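PDB 7CMJ: hypoxanthine phosphoribosyltransferase from Leishmania donovani, which transfers the 5-phosphoribosyl group of phosphoribosyl pyrophosphate onto hypoxanthine or guanine, yielding inosine or guanosine monophosphate in the purine salvage pathway. Local coordinates for residues A[31-36]-A[170-175]; A[89-94]-A[110-115]; A[104-109]-A[134-139]; A[125-130]-A[153-158]. All blocks are in the same frame, centred on the assembly; numbering follows the deposited sequence.

Interaction 1: A[31-36]-A[170-175]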
# COMPACT_ATOMS: atom_id res chain seq x y z
N GLU A 31 -10.69 22.66 24.77
CA GLU A 31 -10.30 24.06 24.83
C GLU A 31 -8.84 24.21 25.27
O GLU A 31 -8.11 25.07 24.76
CB GLU A 31 -11.23 24.81 25.78
CG GLU A 31 -12.66 25.08 25.25
CD GLU A 31 -13.48 23.83 24.91
OE1 GLU A 31 -14.39 23.96 24.06
OE2 GLU A 31 -13.22 22.73 25.48
N GLN A 32 -8.40 23.37 26.21
CA GLN A 32 -7.00 23.42 26.63
C GLN A 32 -6.07 22.98 25.51
O GLN A 32 -5.01 23.58 25.30
CB GLN A 32 -6.80 22.55 27.87
CG GLN A 32 -7.39 23.15 29.14
CD GLN A 32 -7.33 22.21 30.33
OE1 GLN A 32 -7.06 21.01 30.19
NE2 GLN A 32 -7.56 22.76 31.53
N VAL A 33 -6.47 21.96 24.76
CA VAL A 33 -5.62 21.47 23.68
C VAL A 33 -5.47 22.53 22.59
O VAL A 33 -4.36 22.79 22.11
CB VAL A 33 -6.19 20.15 23.13
CG1 VAL A 33 -5.48 19.76 21.85
CG2 VAL A 33 -6.10 19.05 24.18
N TRP A 34 -6.58 23.15 22.19
CA TRP A 34 -6.52 24.18 21.15
C TRP A 34 -5.57 25.30 21.55
O TRP A 34 -4.65 25.64 20.80
CB TRP A 34 -7.92 24.74 20.87
CG TRP A 34 -8.83 23.81 20.13
CD1 TRP A 34 -8.46 22.73 19.39
CD2 TRP A 34 -10.26 23.88 20.06
NE1 TRP A 34 -9.57 22.11 18.86
CE2 TRP A 34 -10.69 22.79 19.26
CE3 TRP A 34 -11.22 24.73 20.60
CZ2 TRP A 34 -12.03 22.55 18.99
CZ3 TRP A 34 -12.54 24.49 20.33
CH2 TRP A 34 -12.94 23.41 19.54
N ALA A 35 -5.79 25.87 22.74
CA ALA A 35 -4.93 26.94 23.24
C ALA A 35 -3.46 26.54 23.21
O ALA A 35 -2.61 27.34 22.80
CB ALA A 35 -5.36 27.30 24.66
N ALA A 36 -3.14 25.32 23.64
CA ALA A 36 -1.77 24.86 23.53
C ALA A 36 -1.33 24.80 22.07
O ALA A 36 -0.20 25.18 21.74
CB ALA A 36 -1.62 23.49 24.19
N PRO A 170 6.88 19.89 21.44
CA PRO A 170 5.89 19.26 22.33
C PRO A 170 4.80 20.26 22.69
O PRO A 170 5.09 21.38 23.12
CB PRO A 170 6.72 18.87 23.56
CG PRO A 170 7.84 19.90 23.60
CD PRO A 170 8.09 20.34 22.17
N VAL A 171 3.54 19.86 22.50
CA VAL A 171 2.40 20.76 22.71
C VAL A 171 2.00 20.76 24.18
O VAL A 171 2.07 21.79 24.86
CB VAL A 171 1.21 20.36 21.83
CG1 VAL A 171 0.08 21.40 21.95
CG2 VAL A 171 1.64 20.16 20.38
N ILE A 172 1.55 19.61 24.69
CA ILE A 172 1.16 19.48 26.08
C ILE A 172 2.07 18.47 26.76
O ILE A 172 2.07 17.28 26.39
CB ILE A 172 -0.30 19.08 26.25
CG1 ILE A 172 -1.21 20.11 25.58
CG2 ILE A 172 -0.65 19.06 27.72
CD1 ILE A 172 -2.68 19.82 25.76
N THR A 173 2.84 18.93 27.74
CA THR A 173 3.61 18.03 28.59
C THR A 173 2.68 17.39 29.59
O THR A 173 1.90 18.07 30.25
CB THR A 173 4.72 18.79 29.31
OG1 THR A 173 5.77 19.08 28.38
CG2 THR A 173 5.27 17.96 30.44
N ILE A 174 2.79 16.07 29.74
CA ILE A 174 1.71 15.28 30.33
C ILE A 174 2.30 14.12 31.10
O ILE A 174 3.38 13.62 30.76
CB ILE A 174 0.77 14.79 29.23
CG1 ILE A 174 -0.65 14.87 29.70
CG2 ILE A 174 1.18 13.41 28.70
CD1 ILE A 174 -1.14 16.26 29.72
N PRO A 175 1.65 13.69 32.18
CA PRO A 175 2.11 12.49 32.89
C PRO A 175 1.73 11.23 32.12
O PRO A 175 0.88 11.24 31.23
CB PRO A 175 1.39 12.56 34.25
CG PRO A 175 0.20 13.43 34.00
CD PRO A 175 0.58 14.40 32.92

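Interaction 2: A[89-94]-A[110-115]. With PO4 (phosphate ion), chain J.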
# COMPACT_ATOMS: atom_id res chain seq x y z
N GLU A 89 0.51 15.38 3.93
CA GLU A 89 0.71 14.02 3.45
C GLU A 89 0.42 13.05 4.59
O GLU A 89 0.60 13.37 5.76
CB GLU A 89 2.14 13.84 2.94
CG GLU A 89 2.43 14.66 1.69
CD GLU A 89 1.72 14.12 0.46
OE1 GLU A 89 1.73 14.82 -0.57
OE2 GLU A 89 1.15 12.99 0.50
N PHE A 90 -0.05 11.86 4.23
CA PHE A 90 -0.36 10.83 5.20
C PHE A 90 0.51 9.61 4.96
O PHE A 90 0.75 9.22 3.81
CB PHE A 90 -1.82 10.44 5.15
CG PHE A 90 -2.74 11.61 5.23
CD1 PHE A 90 -3.37 11.93 6.44
CD2 PHE A 90 -2.98 12.40 4.11
CE1 PHE A 90 -4.21 13.01 6.52
CE2 PHE A 90 -3.83 13.48 4.19
CZ PHE A 90 -4.44 13.79 5.40
N ILE A 91 0.98 9.01 6.04
CA ILE A 91 1.61 7.71 5.97
C ILE A 91 0.91 6.79 6.95
O ILE A 91 0.27 7.23 7.90
CB ILE A 91 3.12 7.77 6.24
CG1 ILE A 91 3.40 8.15 7.69
CG2 ILE A 91 3.80 8.76 5.31
CD1 ILE A 91 4.88 7.94 8.04
N CYS A 92 1.00 5.50 6.68
CA CYS A 92 0.40 4.51 7.55
C CYS A 92 1.32 3.30 7.59
O CYS A 92 1.71 2.78 6.55
CB CYS A 92 -1.00 4.10 7.08
SG CYS A 92 -1.93 3.07 8.26
N ALA A 93 1.70 2.90 8.79
CA ALA A 93 2.63 1.80 8.94
C ALA A 93 2.07 0.78 9.91
O ALA A 93 1.42 1.13 10.90
CB ALA A 93 3.99 2.30 9.41
N SER A 94 2.31 -0.48 9.60
CA SER A 94 1.90 -1.59 10.44
C SER A 94 3.12 -2.12 11.18
O SER A 94 4.24 -2.08 10.66
CB SER A 94 1.23 -2.67 9.56
OG SER A 94 1.45 -3.99 10.01
N LEU A 110 1.34 3.13 3.46
CA LEU A 110 1.00 4.30 2.66
C LEU A 110 2.15 5.26 2.78
O LEU A 110 2.48 5.72 3.88
CB LEU A 110 -0.30 4.96 3.11
CG LEU A 110 -0.69 6.20 2.31
CD1 LEU A 110 -1.06 5.78 0.90
CD2 LEU A 110 -1.86 6.94 2.97
N ASP A 111 2.76 5.56 1.64
CA ASP A 111 3.83 6.53 1.50
C ASP A 111 3.25 7.84 0.96
O ASP A 111 2.11 7.90 0.50
CB ASP A 111 4.91 5.96 0.58
CG ASP A 111 6.23 6.68 0.69
OD1 ASP A 111 7.14 6.33 -0.11
OD2 ASP A 111 6.38 7.57 1.55
N VAL A 112 4.05 8.90 1.03
CA VAL A 112 3.55 10.22 0.66
C VAL A 112 3.25 10.28 -0.85
O VAL A 112 3.89 9.61 -1.66
CB VAL A 112 4.56 11.32 1.07
CG1 VAL A 112 4.63 11.41 2.57
CG2 VAL A 112 5.93 11.01 0.51
N ARG A 113 2.25 11.10 -1.21
CA ARG A 113 1.82 11.28 -2.61
C ARG A 113 2.70 12.27 -3.37
O ARG A 113 2.88 12.13 -4.58
CB ARG A 113 0.36 11.74 -2.64
CG ARG A 113 -0.18 12.20 -4.00
CD ARG A 113 -1.44 13.08 -3.85
NE ARG A 113 -2.61 12.30 -3.44
CZ ARG A 113 -3.83 12.79 -3.22
NH1 ARG A 113 -4.07 14.09 -3.37
NH2 ARG A 113 -4.81 11.96 -2.85
N ASP A 114 3.23 13.28 -2.69
CA ASP A 114 4.16 14.22 -3.30
C ASP A 114 5.58 13.87 -2.88
O ASP A 114 5.83 13.49 -1.74
CB ASP A 114 3.88 15.66 -2.87
CG ASP A 114 2.53 16.17 -3.35
OD1 ASP A 114 2.06 15.75 -4.42
OD2 ASP A 114 1.96 17.03 -2.63
N SER A 115 6.51 13.98 -3.83
CA SER A 115 7.92 14.03 -3.49
C SER A 115 8.15 15.10 -2.43
O SER A 115 7.53 16.17 -2.46
CB SER A 115 8.77 14.34 -4.72
OG SER A 115 10.08 14.78 -4.36
P PO4 J . -8.02 14.47 -2.92
O1 PO4 J . -8.59 13.37 -3.78
O2 PO4 J . -6.98 13.90 -2.00
O3 PO4 J . -9.14 15.02 -2.09
O4 PO4 J . -7.40 15.56 -3.78

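Interaction 3: A[104-109]-A[134-139]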
# COMPACT_ATOMS: atom_id res chain seq x y z
N GLY A 104 13.37 -0.61 15.13
CA GLY A 104 12.06 0.01 15.15
C GLY A 104 11.39 0.10 13.80
O GLY A 104 10.49 0.92 13.62
N GLN A 105 11.81 -0.73 12.85
CA GLN A 105 11.24 -0.62 11.51
C GLN A 105 9.77 -1.02 11.53
O GLN A 105 9.32 -1.82 12.36
CB GLN A 105 12.02 -1.46 10.51
CG GLN A 105 12.08 -2.94 10.84
CD GLN A 105 13.06 -3.69 9.97
OE1 GLN A 105 12.70 -4.25 8.94
NE2 GLN A 105 14.32 -3.66 10.36
N VAL A 106 9.02 -0.42 10.62
CA VAL A 106 7.62 -0.71 10.42
C VAL A 106 7.36 -0.83 8.93
O VAL A 106 8.06 -0.24 8.10
CB VAL A 106 6.70 0.37 11.04
CG1 VAL A 106 6.67 0.21 12.54
CG2 VAL A 106 7.20 1.76 10.66
N ARG A 107 6.33 -1.60 8.60
CA ARG A 107 5.96 -1.80 7.21
C ARG A 107 5.12 -0.61 6.74
O ARG A 107 3.99 -0.42 7.18
CB ARG A 107 5.22 -3.12 7.05
CG ARG A 107 4.77 -3.40 5.64
CD ARG A 107 3.96 -4.67 5.58
NE ARG A 107 4.02 -5.30 4.26
CZ ARG A 107 3.55 -6.51 3.99
NH1 ARG A 107 2.99 -7.22 4.96
NH2 ARG A 107 3.64 -7.01 2.76
N MET A 108 5.70 0.19 5.86
CA MET A 108 4.95 1.26 5.20
C MET A 108 3.80 0.67 4.40
O MET A 108 4.01 -0.11 3.47
CB MET A 108 5.87 2.05 4.29
CG MET A 108 5.49 3.51 4.21
SD MET A 108 5.29 4.32 5.83
CE MET A 108 6.86 4.03 6.69
N LEU A 109 2.57 1.06 4.75
CA LEU A 109 1.40 0.74 3.95
C LEU A 109 0.95 1.91 3.09
O LEU A 109 0.24 1.70 2.09
CB LEU A 109 0.22 0.30 4.83
CG LEU A 109 0.52 -0.73 5.91
CD1 LEU A 109 -0.76 -1.13 6.61
CD2 LEU A 109 1.22 -1.94 5.32
N LEU A 134 10.02 5.95 16.04
CA LEU A 134 10.08 7.34 15.59
C LEU A 134 11.38 7.57 14.84
O LEU A 134 11.38 8.17 13.76
CB LEU A 134 9.95 8.30 16.77
CG LEU A 134 9.95 9.81 16.46
CD1 LEU A 134 9.10 10.18 15.23
CD2 LEU A 134 9.54 10.61 17.69
N GLN A 135 12.50 7.08 15.39
CA GLN A 135 13.77 7.16 14.67
C GLN A 135 13.68 6.52 13.29
O GLN A 135 14.21 7.07 12.32
CB GLN A 135 14.88 6.50 15.49
CG GLN A 135 15.43 7.39 16.56
CD GLN A 135 16.71 6.88 17.11
OE1 GLN A 135 16.77 6.45 18.26
NE2 GLN A 135 17.76 6.90 16.30
N TYR A 136 13.01 5.37 13.18
CA TYR A 136 12.89 4.72 11.87
C TYR A 136 12.11 5.59 10.90
O TYR A 136 12.53 5.79 9.75
CB TYR A 136 12.24 3.34 11.99
CG TYR A 136 11.91 2.77 10.63
CD1 TYR A 136 10.59 2.81 10.14
CD2 TYR A 136 12.92 2.24 9.81
CE1 TYR A 136 10.30 2.32 8.89
CE2 TYR A 136 12.63 1.74 8.55
CZ TYR A 136 11.32 1.79 8.09
OH TYR A 136 11.03 1.30 6.84
N LEU A 137 10.94 6.07 11.33
CA LEU A 137 10.17 6.99 10.50
C LEU A 137 11.02 8.14 9.99
O LEU A 137 10.86 8.60 8.85
CB LEU A 137 8.98 7.51 11.31
CG LEU A 137 7.67 6.70 11.32
CD1 LEU A 137 7.93 5.24 11.33
CD2 LEU A 137 6.78 7.09 12.52
N MET A 138 11.95 8.62 10.82
CA MET A 138 12.77 9.76 10.41
C MET A 138 13.80 9.33 9.39
O MET A 138 13.97 9.97 8.34
CB MET A 138 13.43 10.39 11.63
CG MET A 138 12.47 11.21 12.50
SD MET A 138 13.17 11.72 14.10
CE MET A 138 14.33 13.00 13.59
N ARG A 139 14.51 8.24 9.67
CA ARG A 139 15.41 7.66 8.69
C ARG A 139 14.68 7.44 7.36
O ARG A 139 15.18 7.83 6.29
CB ARG A 139 15.98 6.35 9.23
CG ARG A 139 17.35 6.48 9.84
CD ARG A 139 17.39 5.87 11.24
NE ARG A 139 16.93 4.49 11.25
CZ ARG A 139 16.58 3.83 12.35
NH1 ARG A 139 16.17 2.57 12.26
NH2 ARG A 139 16.65 4.42 13.53

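Interaction 4: A[125-130]-A[153-158]. With BA (barium ion), chain D.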
# COMPACT_ATOMS: atom_id res chain seq x y z
N GLU A 125 2.72 13.77 15.24
CA GLU A 125 2.45 12.64 16.11
C GLU A 125 1.56 13.06 17.28
O GLU A 125 1.62 14.19 17.77
CB GLU A 125 3.78 12.03 16.64
CG GLU A 125 4.34 10.94 15.76
CD GLU A 125 3.52 9.67 15.84
OE1 GLU A 125 2.50 9.70 16.55
OE2 GLU A 125 3.89 8.65 15.20
N ASP A 126 0.73 12.11 17.72
CA ASP A 126 -0.09 12.30 18.92
C ASP A 126 0.73 12.05 20.19
O ASP A 126 0.69 12.85 21.13
CB ASP A 126 -1.32 11.39 18.84
CG ASP A 126 -0.95 9.95 18.59
OD1 ASP A 126 -1.84 9.07 18.51
OD2 ASP A 126 0.27 9.70 18.49
N ILE A 127 1.46 10.93 20.24
CA ILE A 127 2.34 10.55 21.34
C ILE A 127 3.55 9.85 20.75
O ILE A 127 3.44 9.17 19.72
CB ILE A 127 1.66 9.58 22.34
CG1 ILE A 127 0.40 10.16 22.91
CG2 ILE A 127 2.60 9.21 23.50
CD1 ILE A 127 -0.50 9.09 23.37
N VAL A 128 4.69 9.97 21.42
CA VAL A 128 5.89 9.20 21.09
C VAL A 128 5.87 7.94 21.95
O VAL A 128 6.30 7.97 23.11
CB VAL A 128 7.16 10.02 21.31
CG1 VAL A 128 8.38 9.14 21.06
CG2 VAL A 128 7.19 11.26 20.45
N ASP A 129 5.38 6.83 21.40
CA ASP A 129 5.28 5.60 22.19
C ASP A 129 6.44 4.64 21.94
O ASP A 129 6.60 3.69 22.70
CB ASP A 129 3.95 4.88 21.93
CG ASP A 129 2.97 5.02 23.10
OD1 ASP A 129 3.42 5.21 24.26
OD2 ASP A 129 1.74 4.94 22.86
N SER A 130 7.26 4.88 20.93
CA SER A 130 8.48 4.10 20.73
C SER A 130 9.51 5.01 20.09
O SER A 130 9.34 5.44 18.94
CB SER A 130 8.22 2.86 19.88
OG SER A 130 9.40 2.42 19.22
N VAL A 153 4.78 16.80 18.50
CA VAL A 153 4.12 15.76 19.28
C VAL A 153 3.10 16.44 20.18
O VAL A 153 3.43 17.37 20.90
CB VAL A 153 5.12 14.93 20.11
CG1 VAL A 153 4.48 13.59 20.48
CG2 VAL A 153 6.40 14.73 19.34
N LEU A 154 1.85 15.97 20.11
CA LEU A 154 0.80 16.65 20.86
C LEU A 154 0.96 16.38 22.35
O LEU A 154 0.98 17.31 23.16
CB LEU A 154 -0.59 16.22 20.38
CG LEU A 154 -1.66 16.71 21.36
CD1 LEU A 154 -1.91 18.21 21.14
CD2 LEU A 154 -2.95 15.90 21.21
N LEU A 155 1.16 15.14 22.72
CA LEU A 155 1.33 14.73 24.10
C LEU A 155 2.79 14.32 24.32
O LEU A 155 3.21 13.26 23.86
CB LEU A 155 0.40 13.57 24.43
CG LEU A 155 -1.08 13.88 24.45
CD1 LEU A 155 -1.81 12.67 24.99
CD2 LEU A 155 -1.38 15.13 25.29
N ASP A 156 3.54 15.17 25.02
CA ASP A 156 4.87 14.82 25.52
C ASP A 156 4.72 14.15 26.89
O ASP A 156 4.40 14.81 27.88
CB ASP A 156 5.73 16.08 25.61
CG ASP A 156 7.21 15.78 25.71
OD1 ASP A 156 7.66 14.70 25.27
OD2 ASP A 156 7.93 16.65 26.25
N LYS A 157 4.93 12.84 26.94
CA LYS A 157 4.91 12.03 28.15
C LYS A 157 6.31 11.92 28.73
O LYS A 157 7.31 12.17 28.03
CB LYS A 157 4.35 10.63 27.84
CG LYS A 157 5.10 9.89 26.74
CD LYS A 157 4.56 8.48 26.48
CE LYS A 157 5.53 7.40 26.95
NZ LYS A 157 5.20 6.06 26.36
N PRO A 158 6.43 11.56 30.02
CA PRO A 158 7.75 11.44 30.65
C PRO A 158 8.74 10.63 29.83
O PRO A 158 8.43 9.52 29.36
CB PRO A 158 7.43 10.76 31.98
CG PRO A 158 6.07 11.23 32.30
CD PRO A 158 5.34 11.33 30.99
BA BA D . 0.87 7.94 16.84
O HOH W 1 2.29 7.28 18.78
O HOH W 2 -0.44 9.45 14.80

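Interaction 1: A[31-36]-A[170-175]
Val33 and Ala36 of segment 31-36 meet Val171 and Ile172 of segment 170-175 with no ring or other flat group between them; the indole of Trp34 belongs to another flank of the helix, where it meets the ring of Phe78 with the planes at about 60° and gives its NE1 to Asp74 OD1. What remains is helix-on-sheet packing in the phosphoribosyltransferase fold, with helix 30-47 set against strand 169-173 of the mixed sheet. The two short axes approach to 8.1 Å and run more nearly antiparallel than crossed. Ala36 aims its CB at the strand and touches two residues with it: Ala36 CB lies 3.5 Å from Val171 CG1 and 3.7 Å from Ile172 CG1. One helical turn earlier Val33 takes up the far end of the isoleucine, its CG2 standing 3.8 Å from Ile172 CD1 as the two side chains cross at about a right angle. The extended second torsion of Ile172 (chi2 -177°) carries CD1 there. No hydrogen bond links the segments, and the buried patch is small. Val28 of the small antiparallel sheet touches both Val33 and Ile172, while Leu154, at the corner after strand 148-153, packs on Val33 and Val171. Val171 points CG1 anti to its backbone N (chi1 -173°), which places that methyl 3.7 Å from Ala36 C as well as against CB.

Interaction 2: A[89-94]-A[110-115]
Cys92 and Leu110 form a hydrogen-bonded antiparallel pair, Cys92 N to Leu110 O at 3.2 Å and Leu110 N to Cys92 O at 3.1 Å, after which segment 110-115 leaves the regular strand pattern. Beyond this pair a side chain takes over from the backbone. The carboxylate of Glu89, its chain bent at the second torsion (chi2 -72°), accepts two consecutive amides: Arg113 N at 2.8 Å from Glu89 OE2, with an N-H...O angle of 162°, and Asp114 N at 3.0 Å from Glu89 OE1 by a more bent bond. Both donors come from above the carboxylate plane. Between the two sets of bonds, Val112 CG1 packs 3.5 Å from Glu89 CB and 3.9 Å from Ile91 CG2, the valine and isoleucine lying side by side and pointing the same way. In the fold this is the edge of the mixed sheet within this chain, where strand 107-110 returns antiparallel to strand 86-94 before the chain goes on to strand 120-125. The carboxylates of Asp114 and Glu89 lie close, their planes almost perpendicular; Lys66 of the second subunit salt-bridges Glu89 OE1, which may help offset the negative charge. The guanidinium of Arg113 salt-bridges Glu188 of that same subunit. At its edge, NH1 and NH2 both bond O2 of a phosphate ion, probably from the crystallisation liquor, with Arg113 NH2 3.0 Å from that O2, and Lys66 N of the second subunit also bonds this phosphate.

Interaction 3: A[104-109]-A[134-139]
Tyr136 lays its ring against the backbone of Gln105, whose CA sits over the centre of one face, 3.6 Å from the centroid and only 14° off the normal, a clear CH-pi contact. Gln105 CB continues the cover towards one side of the ring, 3.8 Å from Tyr136 CE2. Past the CD1/CE1 rim, Val106 CG2 lies 3.6 Å from Tyr136 CD1. The same methyl reaches Leu137 CD1, also at 3.6 Å, and so touches two successive residues of the helix. At the root of the ring, Gly104 O lies 3.4 Å from Tyr136 CB; Met108 CE approaches obliquely and more distantly. CG of Tyr136 is anti to the backbone N (chi1 170°), which sets the start of the ring toward segment 104-109. A second shell fixes the polar ends. Gln105 NE2 bonds Ser103 OG, and Gln105 OE1 takes Val116 N of the third subunit. Tyr136 OH is hydrogen-bonded to Lys144 NZ of that subunit, and Arg139, with Tyr136 CA over one face of its guanidinium, gives NH1 to Ser103 O and to Ala143 O of the third subunit. The contact thus seats helix 131-142, whose first residues belong to the likely nucleotide-binding loop, against the chain leading into edge strand 107-110. No hydrogen bond joins the two segments: the hold between them is dispersion and CH-pi packing, while the tyrosine's polar end is spent on the tetramer interface.

Interaction 4: A[125-130]-A[153-158]
Asp126 O accepts the amide of Leu155 at 2.8 Å from Leu155 N. One residue back, Glu125 O takes Leu154 N at 2.9 Å, and Val153 CA-H also approaches this oxygen. These bonds join the ends of parallel strands 120-125 and 148-153 where each segment turns a corner. Segment 125-130 carries the acidic pair and the following loop of the phosphoribosyl pyrophosphate motif of the family, two acidic residues at the end of a strand followed by a loop into a helix. Here the acidic pair holds a barium ion: Glu125 OE1 binds it at 2.4 Å and Asp126 OD2 at 2.5 Å, with two waters completing the observed ligands. Next along the loop, Val128 CG2 packs 3.6 Å from Val153 CG1, the two valines crossing at about a right angle. Lys157 runs its aliphatic chain past Ile127, with Lys157 CD 3.6 Å from Ile127 CG2, and bends at the third torsion (chi3 -110°). Its NZ then makes a salt bridge with Asp129 OD1 at 2.9 Å, nearly in line with the C-O bond. Asp129 is the likely proton acceptor, and Lys157 and residues 125-130 probably bind the nucleotide. The contact thus brings the metal-binding carboxylates and the lysine-aspartate pair around one loop, consistent with a shared active site; the salt bridge ties two residues that probably take part in it.

Starting at the N terminus, helix 30-47 meets strand 169-173 in interaction 1, closing the widest loop, and the other three contacts all fall within it. Interaction 2 joins strand 86-94 to the chain leaving strand 107-110; interaction 3 starts inside that loop and ends beyond it on helix 131-142, so the two cross. Interaction 4 opens between the segments of interaction 3 and closes after them, crossing it in turn, while following interaction 2 in series. Interactions 2 and 3 share the sheet edge that faces the third subunit. Interactions 1 and 4 touch farther across the sheet, where Ile172 N probably bonds Leu154 O, and Leu134 packs on Val128 to link interactions 3 and 4.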